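Local coordinates for HIAXHD3 (Humicola insolens, PDB 3ZXK), which probably removes alpha-L-arabinofuranosyl side chains from xylan as a GH43 arabinofuranosidase, the scaffold into which endo-xylanase activity has been engineered, at residues 267-275 and 498-508. Numbering follows the deposited sequence.
Sequences DAYPGGRIP and MTNSWRYFTGY. With AHR (alpha-L-arabinofuranose), chain C; XYP (beta-D-xylopyranose), chain B.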
loop_
_atom_site.group_PDB
_atom_site.type_symbol
_atom_site.label_atom_id
_atom_site.label_comp_id
_atom_site.label_asym_id
_atom_site.label_seq_id
_atom_site.Cartn_x
_atom_site.Cartn_y
_atom_site.Cartn_z
ATOM N N ASP A 267 4.799 -5.377 11.608
ATOM C CA ASP A 267 3.359 -5.714 11.647
ATOM C C ASP A 267 2.572 -4.788 12.599
ATOM O O ASP A 267 2.066 -5.204 13.642
ATOM C CB ASP A 267 3.123 -7.207 11.961
ATOM C CG ASP A 267 3.570 -8.136 10.820
ATOM O OD1 ASP A 267 3.453 -7.741 9.647
ATOM O OD2 ASP A 267 4.043 -9.268 11.105
ATOM N N ALA A 268 2.474 -3.517 12.230
ATOM C CA ALA A 268 1.911 -2.492 13.096
ATOM C C ALA A 268 0.386 -2.390 12.981
ATOM O O ALA A 268 -0.158 -1.287 12.875
ATOM C CB ALA A 268 2.572 -1.154 12.779
ATOM N N TYR A 269 -0.300 -3.542 13.016
ATOM C CA TYR A 269 -1.757 -3.597 13.041
ATOM C C TYR A 269 -2.242 -2.908 14.323
ATOM O O TYR A 269 -1.578 -3.016 15.371
ATOM C CB TYR A 269 -2.222 -5.041 12.945
ATOM C CG TYR A 269 -1.864 -5.609 11.593
ATOM C CD1 TYR A 269 -2.530 -5.181 10.451
ATOM C CD2 TYR A 269 -0.810 -6.512 11.434
ATOM C CE1 TYR A 269 -2.179 -5.656 9.192
ATOM C CE2 TYR A 269 -0.466 -6.992 10.180
ATOM C CZ TYR A 269 -1.163 -6.560 9.057
ATOM O OH TYR A 269 -0.814 -7.040 7.799
ATOM N N PRO A 270 -3.367 -2.155 14.253
ATOM C CA PRO A 270 -4.338 -2.108 13.149
ATOM C C PRO A 270 -4.030 -1.131 12.009
ATOM O O PRO A 270 -4.807 -1.030 11.071
ATOM C CB PRO A 270 -5.640 -1.718 13.858
ATOM C CG PRO A 270 -5.160 -0.800 14.937
ATOM C CD PRO A 270 -3.905 -1.497 15.460
ATOM N N GLY A 271 -2.908 -0.431 12.075
ATOM C CA GLY A 271 -2.544 0.495 11.018
ATOM C C GLY A 271 -2.051 -0.146 9.730
ATOM O O GLY A 271 -2.188 0.445 8.662
ATOM N N GLY A 272 -1.452 -1.325 9.834
ATOM C CA GLY A 272 -0.831 -1.984 8.681
ATOM C C GLY A 272 0.660 -2.192 8.858
ATOM O O GLY A 272 1.156 -2.218 9.976
ATOM N N ARG A 273 1.354 -2.379 7.750
ATOM C CA ARG A 273 2.748 -2.784 7.763
ATOM C C ARG A 273 3.586 -1.625 7.274
ATOM O O ARG A 273 3.405 -1.150 6.151
ATOM C CB ARG A 273 2.937 -4.056 6.941
ATOM C CG ARG A 273 2.243 -5.195 7.675
ATOM C CD ARG A 273 2.239 -6.522 6.954
ATOM N NE ARG A 273 1.508 -6.512 5.700
ATOM C CZ ARG A 273 1.567 -7.499 4.806
ATOM N NH1 ARG A 273 2.333 -8.582 5.049
ATOM N NH2 ARG A 273 0.863 -7.409 3.670
ATOM N N ILE A 274 4.469 -1.154 8.154
ATOM C CA ILE A 274 5.134 0.124 7.986
ATOM C C ILE A 274 6.659 -0.018 8.003
ATOM O O ILE A 274 7.206 -0.859 8.706
ATOM C CB ILE A 274 4.617 1.159 9.037
ATOM C CG1 ILE A 274 5.105 0.815 10.455
ATOM C CG2 ILE A 274 3.083 1.263 8.965
ATOM C CD1 ILE A 274 4.572 1.764 11.516
ATOM N N PRO A 275 7.362 0.825 7.233
ATOM C CA PRO A 275 8.799 0.617 7.093
ATOM C C PRO A 275 9.661 1.201 8.212
ATOM O O PRO A 275 9.368 2.285 8.738
ATOM C CB PRO A 275 9.139 1.342 5.776
ATOM C CG PRO A 275 8.092 2.406 5.648
ATOM C CD PRO A 275 6.837 1.813 6.261
ATOM N N MET A 498 -11.695 -1.720 16.623
ATOM C CA MET A 498 -11.037 -2.120 15.371
ATOM C C MET A 498 -10.340 -3.454 15.503
ATOM O O MET A 498 -9.744 -3.757 16.551
ATOM C CB MET A 498 -10.036 -1.059 14.964
ATOM C CG MET A 498 -10.671 0.313 14.838
ATOM S SD MET A 498 -9.492 1.639 15.139
ATOM C CE MET A 498 -8.453 1.375 13.707
ATOM N N THR A 499 -10.384 -4.275 14.445
ATOM C CA THR A 499 -9.687 -5.570 14.510
ATOM C C THR A 499 -8.149 -5.459 14.469
ATOM O O THR A 499 -7.607 -4.593 13.775
ATOM C CB THR A 499 -10.173 -6.546 13.422
ATOM O OG1 THR A 499 -9.574 -7.827 13.660
ATOM C CG2 THR A 499 -9.829 -6.025 12.030
ATOM N N ASN A 500 -7.460 -6.342 15.212
ATOM C CA ASN A 500 -5.987 -6.487 15.120
ATOM C C ASN A 500 -5.546 -7.661 14.251
ATOM O O ASN A 500 -4.344 -7.923 14.145
ATOM C CB ASN A 500 -5.347 -6.652 16.504
ATOM C CG ASN A 500 -5.470 -5.408 17.341
ATOM O OD1 ASN A 500 -5.254 -4.285 16.850
ATOM N ND2 ASN A 500 -5.856 -5.589 18.612
ATOM N N SER A 501 -6.499 -8.351 13.619
ATOM C CA SER A 501 -6.184 -9.492 12.783
ATOM C C SER A 501 -5.337 -9.069 11.583
ATOM O O SER A 501 -5.540 -7.989 11.004
ATOM C CB SER A 501 -7.466 -10.116 12.262
ATOM O OG SER A 501 -7.177 -11.202 11.390
ATOM N N TRP A 502 -4.430 -9.948 11.198
ATOM C CA TRP A 502 -3.581 -9.746 10.032
ATOM C C TRP A 502 -4.134 -10.348 8.782
ATOM O O TRP A 502 -3.620 -10.079 7.726
ATOM C CB TRP A 502 -2.174 -10.275 10.306
ATOM C CG TRP A 502 -2.101 -11.745 10.615
ATOM C CD1 TRP A 502 -2.031 -12.351 11.860
ATOM C CD2 TRP A 502 -2.058 -12.853 9.647
ATOM N NE1 TRP A 502 -1.972 -13.729 11.735
ATOM C CE2 TRP A 502 -1.979 -14.089 10.429
ATOM C CE3 TRP A 502 -2.075 -12.938 8.252
ATOM C CZ2 TRP A 502 -1.901 -15.343 9.821
ATOM C CZ3 TRP A 502 -2.019 -14.199 7.656
ATOM C CH2 TRP A 502 -1.933 -15.372 8.421
ATOM N N ARG A 503 -5.193 -11.157 8.864
ATOM C CA ARG A 503 -5.612 -11.950 7.701
ATOM C C ARG A 503 -6.027 -11.188 6.434
ATOM O O ARG A 503 -5.772 -11.658 5.322
ATOM C CB ARG A 503 -6.658 -12.995 8.103
ATOM C CG ARG A 503 -6.113 -13.992 9.124
ATOM C CD ARG A 503 -6.939 -15.257 9.250
ATOM N NE ARG A 503 -6.343 -16.166 10.231
ATOM C CZ ARG A 503 -5.434 -17.102 9.959
ATOM N NH1 ARG A 503 -4.994 -17.280 8.720
ATOM N NH2 ARG A 503 -4.964 -17.875 10.936
ATOM N N TYR A 504 -6.608 -9.999 6.599
ATOM C CA TYR A 504 -6.926 -9.141 5.445
ATOM C C TYR A 504 -5.679 -8.462 4.858
ATOM O O TYR A 504 -5.733 -7.903 3.772
ATOM C CB TYR A 504 -7.963 -8.108 5.890
ATOM C CG TYR A 504 -8.548 -7.244 4.796
ATOM C CD1 TYR A 504 -9.551 -7.744 3.963
ATOM C CD2 TYR A 504 -8.121 -5.923 4.613
ATOM C CE1 TYR A 504 -10.116 -6.968 2.963
ATOM C CE2 TYR A 504 -8.684 -5.122 3.623
ATOM C CZ TYR A 504 -9.673 -5.637 2.794
ATOM O OH TYR A 504 -10.203 -4.827 1.804
ATOM N N PHE A 505 -4.604 -8.481 5.628
ATOM C CA PHE A 505 -3.280 -7.943 5.278
ATOM C C PHE A 505 -3.210 -6.425 5.236
ATOM O O PHE A 505 -2.414 -5.833 5.963
ATOM C CB PHE A 505 -2.695 -8.582 4.003
ATOM C CG PHE A 505 -2.279 -10.021 4.178
ATOM C CD1 PHE A 505 -1.149 -10.361 4.918
ATOM C CD2 PHE A 505 -3.033 -11.036 3.605
ATOM C CE1 PHE A 505 -0.774 -11.697 5.067
ATOM C CE2 PHE A 505 -2.679 -12.375 3.764
ATOM C CZ PHE A 505 -1.546 -12.705 4.493
ATOM N N THR A 506 -4.022 -5.791 4.401
ATOM C CA THR A 506 -4.032 -4.336 4.301
ATOM C C THR A 506 -4.493 -3.713 5.627
ATOM O O THR A 506 -5.305 -4.289 6.328
ATOM C CB THR A 506 -5.022 -3.944 3.181
ATOM O OG1 THR A 506 -4.581 -4.561 1.975
ATOM C CG2 THR A 506 -5.089 -2.408 2.962
ATOM N N GLY A 507 -3.970 -2.550 5.980
ATOM C CA GLY A 507 -4.430 -1.859 7.175
ATOM C C GLY A 507 -5.766 -1.169 6.992
ATOM O O GLY A 507 -6.346 -1.167 5.895
ATOM N N TYR A 508 -6.280 -0.618 8.094
ATOM C CA TYR A 508 -7.469 0.201 8.018
ATOM C C TYR A 508 -7.252 1.402 7.129
ATOM O O TYR A 508 -6.176 2.050 7.191
ATOM C CB TYR A 508 -7.870 0.695 9.402
ATOM C CG TYR A 508 -8.806 -0.264 10.100
ATOM C CD1 TYR A 508 -10.180 -0.234 9.851
ATOM C CD2 TYR A 508 -8.322 -1.229 10.979
ATOM C CE1 TYR A 508 -11.048 -1.100 10.502
ATOM C CE2 TYR A 508 -9.190 -2.132 11.632
ATOM C CZ TYR A 508 -10.565 -2.068 11.370
ATOM O OH TYR A 508 -11.448 -2.908 11.991
HETATM O O5 AHR C . 2.407 -11.388 10.874
HETATM C C5 AHR C . 1.543 -10.968 9.799
HETATM C C4 AHR C . 2.116 -11.321 8.423
HETATM O O4 AHR C . 2.311 -12.728 8.306
HETATM C C3 AHR C . 3.498 -10.773 8.084
HETATM O O3 AHR C . 3.469 -9.427 7.633
HETATM C C2 AHR C . 3.994 -11.665 6.979
HETATM O O2 AHR C . 5.419 -11.865 7.046
HETATM C C1 AHR C . 3.278 -12.969 7.268
HETATM O O1 XYP B . 1.992 -16.601 13.655
HETATM C C1 XYP B . 2.420 -16.330 12.315
HETATM C C2 XYP B . 2.383 -17.590 11.440
HETATM C C3 XYP B . 2.899 -17.243 10.043
HETATM C C4 XYP B . 2.035 -16.129 9.456
HETATM C C5 XYP B . 1.934 -14.937 10.420
HETATM O O2 XYP B . 3.179 -18.639 12.000
HETATM O O3 XYP B . 2.879 -18.389 9.177
HETATM O O4 XYP B . 2.569 -15.738 8.180
HETATM O O5 XYP B . 1.553 -15.342 11.746
HETATM O O HOH W 1 -0.282 -4.576 4.766
#
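The backbone carbonyl O of Phe505 is gripped twice. Tyr269 OH donates to it over 2.7 Å, lying in the carbonyl plane on a lone pair, while a water donates to the same oxygen and accepts from Arg273 NE at 2.8 Å, so that the arginine is tied indirectly to the loop 498-508. The phenol that reaches Phe505 also packs against the turn running from Trp502 to Phe505: Trp502 CA sits over one face of the Tyr269 ring in a CH-pi contact, 4.2 Å from its centroid, and Trp502 CB touches Tyr269 CE2. Arg273 runs beside this tyrosine, and a bend at chi3 (-64°) turns its guanidinium so that one face lies over CD1 of Phe505, the two planes 35° apart. In the guanidinium plane, NH1 donates to O3 of the bound arabinofuranose at 2.9 Å; that hydroxyl in turn donates to Asp267 OD1 at 2.6 Å, and O5 of the sugar donates to OD2. Trp502, with CG wedged between its backbone N and carbonyl carbon (chi1 61°), presents one indole face to C5 of both the arabinofuranose and a xylopyranose, while Arg503 CG covers the opposite face. Farther from the sugars, Pro270 follows a cis peptide bond and rests its CG against Met498 CE, with its O accepting a weak but nearly straight bond from Tyr508 N. Gly272 and Gly507 let the backbones close to 3.9 Å between their CA atoms, and Asp16 binds the N of both Arg273 and Gly507. Through the loop 498-508 the C-terminal concanavalin A-like domain meets the GH43 domain, and Trp502 joins Asp267 and Arg273 in a glycan pocket built at the domain interface.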